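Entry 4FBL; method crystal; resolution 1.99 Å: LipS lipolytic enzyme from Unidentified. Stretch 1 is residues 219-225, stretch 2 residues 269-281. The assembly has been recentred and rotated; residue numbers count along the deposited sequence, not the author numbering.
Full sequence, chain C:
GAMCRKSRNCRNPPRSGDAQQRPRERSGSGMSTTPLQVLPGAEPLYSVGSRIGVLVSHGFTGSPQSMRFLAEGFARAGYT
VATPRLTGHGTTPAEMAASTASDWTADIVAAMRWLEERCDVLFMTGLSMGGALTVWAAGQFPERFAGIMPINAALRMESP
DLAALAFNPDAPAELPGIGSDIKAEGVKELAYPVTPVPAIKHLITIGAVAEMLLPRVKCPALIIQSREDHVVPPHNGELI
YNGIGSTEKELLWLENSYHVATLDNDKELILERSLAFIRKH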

# COMPACT_ATOMS: atom_id res chain seq x y z
N CYS C 219 4.87 -22.10 3.09
CA CYS C 219 6.05 -22.77 3.66
C CYS C 219 6.10 -22.62 5.19
O CYS C 219 5.49 -21.72 5.74
N PRO C 220 6.89 -23.47 5.87
CA PRO C 220 7.20 -23.28 7.31
C PRO C 220 7.67 -21.85 7.68
O PRO C 220 8.37 -21.21 6.92
N ALA C 221 7.24 -21.32 8.82
CA ALA C 221 7.54 -19.93 9.16
C ALA C 221 7.95 -19.85 10.64
O ALA C 221 7.26 -20.46 11.46
N LEU C 222 9.07 -19.14 10.92
CA LEU C 222 9.47 -18.70 12.22
C LEU C 222 9.33 -17.19 12.24
O LEU C 222 10.15 -16.45 11.65
N ILE C 223 8.28 -16.72 12.92
CA ILE C 223 7.97 -15.28 12.92
C ILE C 223 8.57 -14.74 14.20
O ILE C 223 8.16 -15.14 15.30
N ILE C 224 9.52 -13.83 14.06
CA ILE C 224 10.29 -13.32 15.19
C ILE C 224 9.89 -11.89 15.42
O ILE C 224 10.01 -11.10 14.53
N GLN C 225 9.40 -11.59 16.61
CA GLN C 225 8.87 -10.25 16.89
C GLN C 225 9.32 -9.76 18.28
O GLN C 225 9.18 -10.49 19.24
N LEU C 269 20.13 -15.57 20.31
CA LEU C 269 18.89 -16.38 20.26
C LEU C 269 18.29 -16.43 18.82
O LEU C 269 17.94 -17.53 18.30
N ILE C 270 18.28 -15.28 18.14
CA ILE C 270 17.70 -15.22 16.77
C ILE C 270 18.60 -16.11 15.85
O ILE C 270 18.09 -16.86 15.05
N LEU C 271 19.93 -16.01 15.96
CA LEU C 271 20.81 -16.78 15.04
C LEU C 271 20.64 -18.23 15.34
O LEU C 271 20.52 -19.09 14.43
N GLU C 272 20.71 -18.53 16.65
CA GLU C 272 20.60 -19.99 17.06
C GLU C 272 19.28 -20.63 16.60
O GLU C 272 19.26 -21.70 16.00
N ARG C 273 18.16 -19.99 16.90
CA ARG C 273 16.84 -20.56 16.49
C ARG C 273 16.65 -20.53 14.97
O ARG C 273 15.99 -21.36 14.45
N SER C 274 17.20 -19.55 14.26
CA SER C 274 17.08 -19.50 12.80
C SER C 274 17.90 -20.64 12.23
O SER C 274 17.43 -21.31 11.32
N LEU C 275 19.11 -20.86 12.74
CA LEU C 275 19.97 -22.04 12.24
C LEU C 275 19.24 -23.36 12.52
O LEU C 275 19.14 -24.25 11.65
N ALA C 276 18.67 -23.47 13.72
CA ALA C 276 17.89 -24.68 14.10
C ALA C 276 16.69 -24.95 13.12
O ALA C 276 16.37 -26.11 12.69
N PHE C 277 16.02 -23.86 12.79
CA PHE C 277 14.88 -23.87 11.91
C PHE C 277 15.26 -24.32 10.49
O PHE C 277 14.56 -25.13 9.85
N ILE C 278 16.33 -23.74 9.96
CA ILE C 278 16.88 -24.20 8.71
C ILE C 278 17.24 -25.69 8.68
O ILE C 278 16.84 -26.37 7.68
N ARG C 279 18.00 -26.18 9.67
CA ARG C 279 18.36 -27.65 9.74
C ARG C 279 17.16 -28.57 9.81
O ARG C 279 17.22 -29.77 9.48
N LYS C 280 16.09 -28.05 10.41
CA LYS C 280 14.94 -28.91 10.64
C LYS C 280 13.88 -28.77 9.57
O LYS C 280 12.86 -29.40 9.67
N HIS C 281 14.12 -27.98 8.53
CA HIS C 281 13.09 -27.90 7.46
C HIS C 281 13.63 -28.11 6.10
O HIS C 281 14.81 -28.37 5.93

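What fills the centre of the contact? Phe277 does, pointing from the helix toward the strand with chi1 t. Leu222, also t at chi1 and p at chi2, points back and lays its CB over one ring face, 4.1 Å from the centroid of the Phe277 ring, in a CH-pi contact. At the ring edge, Pro220 O comes to 3.5 Å from Phe277 CZ, so backbone as well as side chain meets the phenyl group.

How does the packing continue along the strand? Pro220, just before the strand, and Leu222 and Ile224 within it point toward the helical stretch at every second position; the helix runs nearly antiparallel to the strand. Ile224, m then t, extends its CD1 to 3.9 Å from CG2 of Ile270, whose rotamer is also m, t. Leu222 CD2 lies 3.7 Å from Arg273 O; the Arg273 side chain starts toward the strand, but its end leads away.

Where do polar groups enter? No hydrogen bond crosses between the stretches; two polar side chains of the second stretch, those of Ser274 and His281, bond instead to carbonyls of their own stretch. Ser274, chi1 m, donates from OG to Ile270 O at 2.7 Å, while its OG sits 4.0 Å from Ile224 CD1. At the outer edge, His281, chi1 m, donates from ND1 to Phe277 O at 2.6 Å, and its CD2 lies 3.6 Å from Pro220 CB.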

# COMPACT_ATOMS: atom_id res chain seq x y z
CB CYS C 219 7.35 -22.22 3.05
SG CYS C 219 7.60 -20.40 3.32
CB PRO C 220 8.28 -24.33 7.59
CG PRO C 220 8.01 -25.39 6.63
CD PRO C 220 7.51 -24.69 5.35
CB ALA C 221 6.38 -18.98 8.86
CB LEU C 222 10.92 -19.15 12.53
CG LEU C 222 11.53 -18.73 13.87
CD1 LEU C 222 10.69 -19.15 15.13
CD2 LEU C 222 13.00 -19.20 13.99
CB ILE C 223 6.43 -15.05 12.89
CG1 ILE C 223 5.82 -15.78 11.68
CG2 ILE C 223 6.09 -13.52 12.83
CD1 ILE C 223 4.52 -16.54 11.99
CB ILE C 224 11.83 -13.40 14.88
CG1 ILE C 224 12.16 -14.88 14.61
CG2 ILE C 224 12.67 -12.78 16.05
CD1 ILE C 224 13.65 -15.17 14.30
CB GLN C 225 7.31 -10.24 16.84
CG GLN C 225 6.65 -8.90 16.37
CD GLN C 225 6.71 -8.61 14.81
OE1 GLN C 225 6.75 -7.45 14.43
NE2 GLN C 225 6.82 -9.66 13.94
CB LEU C 269 17.88 -15.80 21.24
CG LEU C 269 16.48 -16.49 21.24
CD1 LEU C 269 16.55 -17.90 21.78
CD2 LEU C 269 15.54 -15.71 22.13
CB ILE C 270 17.68 -13.74 16.20
CG1 ILE C 270 16.70 -12.87 16.98
CG2 ILE C 270 17.31 -13.75 14.66
CD1 ILE C 270 16.89 -11.33 16.70
CB LEU C 271 22.28 -16.38 15.27
CG LEU C 271 23.35 -17.13 14.50
CD1 LEU C 271 23.09 -17.18 12.96
CD2 LEU C 271 24.71 -16.57 14.82
CB GLU C 272 20.78 -20.18 18.59
CG GLU C 272 21.00 -21.64 19.00
CD GLU C 272 19.71 -22.55 18.94
OE1 GLU C 272 18.56 -22.04 19.20
OE2 GLU C 272 19.85 -23.79 18.64
CB ARG C 273 15.68 -19.82 17.19
CG ARG C 273 15.82 -19.89 18.66
CD ARG C 273 15.25 -21.20 19.25
NE ARG C 273 13.99 -20.84 19.93
CZ ARG C 273 13.82 -20.82 21.27
NH1 ARG C 273 14.77 -21.22 22.14
NH2 ARG C 273 12.68 -20.41 21.75
CB SER C 274 17.56 -18.17 12.16
OG SER C 274 16.77 -17.08 12.71
CB LEU C 275 21.31 -22.03 12.98
CG LEU C 275 22.37 -21.04 12.50
CD1 LEU C 275 23.57 -20.94 13.50
CD2 LEU C 275 22.83 -21.45 11.10
CB ALA C 276 17.43 -24.55 15.55
CB PHE C 277 14.32 -22.44 11.88
CG PHE C 277 13.13 -22.25 10.89
CD1 PHE C 277 11.85 -22.75 11.19
CD2 PHE C 277 13.33 -21.62 9.68
CE1 PHE C 277 10.78 -22.56 10.24
CE2 PHE C 277 12.28 -21.47 8.72
CZ PHE C 277 11.05 -21.88 9.01
CB ILE C 278 18.16 -23.41 8.31
CG1 ILE C 278 17.78 -21.96 7.94
CG2 ILE C 278 18.89 -24.04 7.11
CD1 ILE C 278 19.04 -20.93 7.97
CB ARG C 279 19.03 -27.97 11.10
CG ARG C 279 20.40 -27.61 11.30
CD ARG C 279 20.98 -28.49 12.52
NE ARG C 279 20.39 -28.20 13.85
CZ ARG C 279 20.58 -27.04 14.53
NH1 ARG C 279 21.33 -25.99 14.06
NH2 ARG C 279 20.00 -26.94 15.71
CB LYS C 280 14.32 -28.73 12.01
CG LYS C 280 14.73 -29.92 12.89
CD LYS C 280 14.87 -29.60 14.34
CE LYS C 280 15.61 -28.33 14.55
NZ LYS C 280 15.54 -28.00 16.02
CB HIS C 281 12.33 -26.57 7.57
CG HIS C 281 11.54 -26.48 8.83
ND1 HIS C 281 12.11 -26.10 10.03
CD2 HIS C 281 10.27 -26.88 9.11
CE1 HIS C 281 11.20 -26.19 10.99
NE2 HIS C 281 10.07 -26.63 10.46